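Local coordinates for thioesterase domain-containing protein (Pyrococcus horikoshii, PDB 1IXL) that is of uncharacterized function but adopts the hot-dog fold and may, like other members of the thioesterase superfamily, hydrolyse acyl-CoA thioesters, at residues Q6-L11 and A62-T67. Sequence-based numbering, arbitrary orientation.
Sequences QRTHKL and AVNEPT
One face of the Arg7 guanidinium rests on the Pro66 ring, whose CD lies 3.7 Å above the plane, offset toward the rim of the guanidinium, while Asn64 O and Glu65 OE2 approach obliquely. The Arg7 chain, bent at chi3, runs alongside Glu65 in the same direction; guanidinium and carboxylate planes are 74° apart, and the salt bridge from NH1 to Glu65 OE2, at 3.3 Å, includes a hydrogen bond that is long and strongly bent, hence weak. At the edge of the His9 ring lies Thr8 OG1, in the ring plane and hydrogen-bonded to ND1. The firmest link is the buried Asn64 amide: CG stands anti to its backbone N (chi1 -166°), and OD1 takes the Arg7 N-H on an in-plane lone pair, 2.8 Å from N and nearly straight at 167°. Its ND2 turns to Glu5 O, so the two ends of one amide grip the loop on either side of Gln6. Asn64, with positive phi, marks the exit from helix 48-63, the long helix that the sheet of the hot-dog fold wraps around, and the chain continues through Pro66 into strand 68-77. Thr8 OG1, anti to its backbone N, donates to Pro66 O at 2.9 Å from above the carbonyl plane, not along a lone pair. Within the loop, Gln6 NE2 gives a bond to Thr8 O at 2.9 Å, in the amide plane, and a second to Tyr57 OH of the helix.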
ATOM      1  N   GLN A   6      -2.157  10.455  10.229  1.00 29.14           N
ATOM      2  CA  GLN A   6      -2.799   9.241   9.762  1.00 26.90           C
ATOM      3  C   GLN A   6      -4.167   9.112  10.426  1.00 27.22           C
ATOM      4  O   GLN A   6      -4.267   9.038  11.658  1.00 25.81           O
ATOM      5  CB  GLN A   6      -1.951   8.029  10.117  1.00 27.69           C
ATOM      6  CG  GLN A   6      -2.435   6.792   9.421  1.00 25.16           C
ATOM      7  CD  GLN A   6      -1.463   5.655   9.520  1.00 28.68           C
ATOM      8  OE1 GLN A   6      -0.261   5.861   9.689  1.00 25.75           O
ATOM      9  NE2 GLN A   6      -1.968   4.440   9.385  1.00 23.39           N
ATOM     10  N   ARG A   7      -5.221   9.039   9.620  1.00 24.95           N
ATOM     11  CA  ARG A   7      -6.568   8.947  10.188  1.00 26.44           C
ATOM     12  C   ARG A   7      -7.251   7.581  10.068  1.00 26.43           C
ATOM     13  O   ARG A   7      -8.401   7.428  10.467  1.00 23.08           O
ATOM     14  CB  ARG A   7      -7.461  10.003   9.540  1.00 29.31           C
ATOM     15  CG  ARG A   7      -6.985  11.437   9.727  1.00 28.05           C
ATOM     16  CD  ARG A   7      -7.888  12.354   8.934  1.00 30.22           C
ATOM     17  NE  ARG A   7      -9.263  12.328   9.433  1.00 33.45           N
ATOM     18  CZ  ARG A   7     -10.333  12.579   8.682  1.00 32.05           C
ATOM     19  NH1 ARG A   7     -10.188  12.870   7.393  1.00 32.12           N
ATOM     20  NH2 ARG A   7     -11.547  12.537   9.216  1.00 31.99           N
ATOM     21  N   THR A   8      -6.546   6.589   9.534  1.00 26.35           N
ATOM     22  CA  THR A   8      -7.123   5.260   9.361  1.00 23.89           C
ATOM     23  C   THR A   8      -6.033   4.205   9.354  1.00 24.49           C
ATOM     24  O   THR A   8      -4.867   4.533   9.144  1.00 23.31           O
ATOM     25  CB  THR A   8      -7.892   5.155   8.009  1.00 27.70           C
ATOM     26  OG1 THR A   8      -8.545   3.878   7.927  1.00 28.75           O
ATOM     27  CG2 THR A   8      -6.914   5.283   6.819  1.00 26.88           C
ATOM     28  N   HIS A   9      -6.420   2.946   9.585  1.00 22.06           N
ATOM     29  CA  HIS A   9      -5.485   1.832   9.562  1.00 23.38           C
ATOM     30  C   HIS A   9      -4.295   2.098  10.479  1.00 26.09           C
ATOM     31  O   HIS A   9      -3.169   1.724  10.155  1.00 22.67           O
ATOM     32  CB  HIS A   9      -4.976   1.616   8.123  1.00 19.36           C
ATOM     33  CG  HIS A   9      -5.961   0.941   7.215  1.00 21.71           C
ATOM     34  ND1 HIS A   9      -7.223   1.449   6.964  1.00 23.83           N
ATOM     35  CD2 HIS A   9      -5.887  -0.228   6.533  1.00 21.82           C
ATOM     36  CE1 HIS A   9      -7.883   0.620   6.174  1.00 21.26           C
ATOM     37  NE2 HIS A   9      -7.097  -0.407   5.897  1.00 21.72           N
ATOM     38  N   LYS A  10      -4.557   2.704  11.636  1.00 26.17           N
ATOM     39  CA  LYS A  10      -3.499   3.082  12.576  1.00 29.57           C
ATOM     40  C   LYS A  10      -2.673   1.992  13.246  1.00 30.13           C
ATOM     41  O   LYS A  10      -1.525   2.227  13.609  1.00 30.74           O
ATOM     42  CB  LYS A  10      -4.081   3.994  13.671  1.00 31.39           C
ATOM     43  CG  LYS A  10      -4.648   5.300  13.174  1.00 32.63           C
ATOM     44  CD  LYS A  10      -5.395   6.007  14.312  1.00 34.87           C
ATOM     45  CE  LYS A  10      -5.947   7.343  13.892  1.00 38.19           C
ATOM     46  NZ  LYS A  10      -6.757   7.968  14.997  1.00 42.59           N
ATOM     47  N   LEU A  11      -3.232   0.801  13.418  1.00 29.98           N
ATOM     48  CA  LEU A  11      -2.492  -0.251  14.091  1.00 28.11           C
ATOM     49  C   LEU A  11      -1.806  -1.233  13.146  1.00 28.23           C
ATOM     50  O   LEU A  11      -1.292  -2.255  13.573  1.00 27.67           O
ATOM     51  CB  LEU A  11      -3.433  -1.001  15.032  1.00 29.53           C
ATOM     52  CG  LEU A  11      -4.206  -0.132  16.044  1.00 32.55           C
ATOM     53  CD1 LEU A  11      -5.033  -1.040  16.954  1.00 32.07           C
ATOM     54  CD2 LEU A  11      -3.223   0.709  16.882  1.00 33.01           C
ATOM     55  N   ALA A  62      -3.530   6.976   0.898  1.00 23.10           N
ATOM     56  CA  ALA A  62      -3.669   8.012  -0.109  1.00 23.85           C
ATOM     57  C   ALA A  62      -5.089   8.590   0.043  1.00 26.80           C
ATOM     58  O   ALA A  62      -5.328   9.753  -0.283  1.00 22.65           O
ATOM     59  CB  ALA A  62      -3.455   7.446  -1.506  1.00 26.07           C
ATOM     60  N   VAL A  63      -6.030   7.787   0.543  1.00 23.03           N
ATOM     61  CA  VAL A  63      -7.400   8.289   0.749  1.00 24.71           C
ATOM     62  C   VAL A  63      -7.459   8.859   2.157  1.00 25.09           C
ATOM     63  O   VAL A  63      -8.007   9.932   2.382  1.00 26.07           O
ATOM     64  CB  VAL A  63      -8.443   7.175   0.580  1.00 25.46           C
ATOM     65  CG1 VAL A  63      -9.856   7.723   0.875  1.00 30.03           C
ATOM     66  CG2 VAL A  63      -8.363   6.623  -0.858  1.00 22.32           C
ATOM     67  N   ASN A  64      -6.907   8.110   3.105  1.00 25.72           N
ATOM     68  CA  ASN A  64      -6.795   8.534   4.493  1.00 28.82           C
ATOM     69  C   ASN A  64      -8.081   9.037   5.133  1.00 31.56           C
ATOM     70  O   ASN A  64      -8.118  10.110   5.732  1.00 32.22           O
ATOM     71  CB  ASN A  64      -5.703   9.608   4.600  1.00 27.54           C
ATOM     72  CG  ASN A  64      -5.271   9.867   6.035  1.00 26.05           C
ATOM     73  OD1 ASN A  64      -5.241   8.953   6.859  1.00 26.50           O
ATOM     74  ND2 ASN A  64      -4.920  11.122   6.340  1.00 26.73           N
ATOM     75  N   GLU A  65      -9.127   8.233   5.014  1.00 31.68           N
ATOM     76  CA  GLU A  65     -10.424   8.539   5.587  1.00 32.44           C
ATOM     77  C   GLU A  65     -10.624   7.384   6.561  1.00 28.42           C
ATOM     78  O   GLU A  65     -10.360   6.242   6.213  1.00 28.73           O
ATOM     79  CB  GLU A  65     -11.473   8.512   4.481  1.00 38.72           C
ATOM     80  CG  GLU A  65     -12.566   9.493   4.675  1.00 47.63           C
ATOM     81  CD  GLU A  65     -12.270  10.825   4.027  1.00 52.34           C
ATOM     82  OE1 GLU A  65     -12.492  10.943   2.798  1.00 50.58           O
ATOM     83  OE2 GLU A  65     -11.812  11.744   4.744  1.00 53.57           O
ATOM     84  N   PRO A  66     -11.088   7.655   7.794  1.00 28.02           N
ATOM     85  CA  PRO A  66     -11.292   6.596   8.794  1.00 26.76           C
ATOM     86  C   PRO A  66     -11.909   5.271   8.331  1.00 28.25           C
ATOM     87  O   PRO A  66     -11.361   4.185   8.594  1.00 29.39           O
ATOM     88  CB  PRO A  66     -12.157   7.282   9.847  1.00 30.53           C
ATOM     89  CG  PRO A  66     -11.648   8.721   9.800  1.00 27.72           C
ATOM     90  CD  PRO A  66     -11.509   8.973   8.315  1.00 27.66           C
ATOM     91  N   THR A  67     -13.041   5.368   7.643  1.00 25.20           N
ATOM     92  CA  THR A  67     -13.769   4.206   7.157  1.00 26.98           C
ATOM     93  C   THR A  67     -13.338   3.642   5.791  1.00 28.03           C
ATOM     94  O   THR A  67     -14.041   2.785   5.236  1.00 29.83           O
ATOM     95  CB  THR A  67     -15.269   4.536   7.056  1.00 26.73           C
ATOM     96  OG1 THR A  67     -15.453   5.616   6.128  1.00 27.95           O
ATOM     97  CG2 THR A  67     -15.818   4.943   8.418  1.00 25.93           C
TER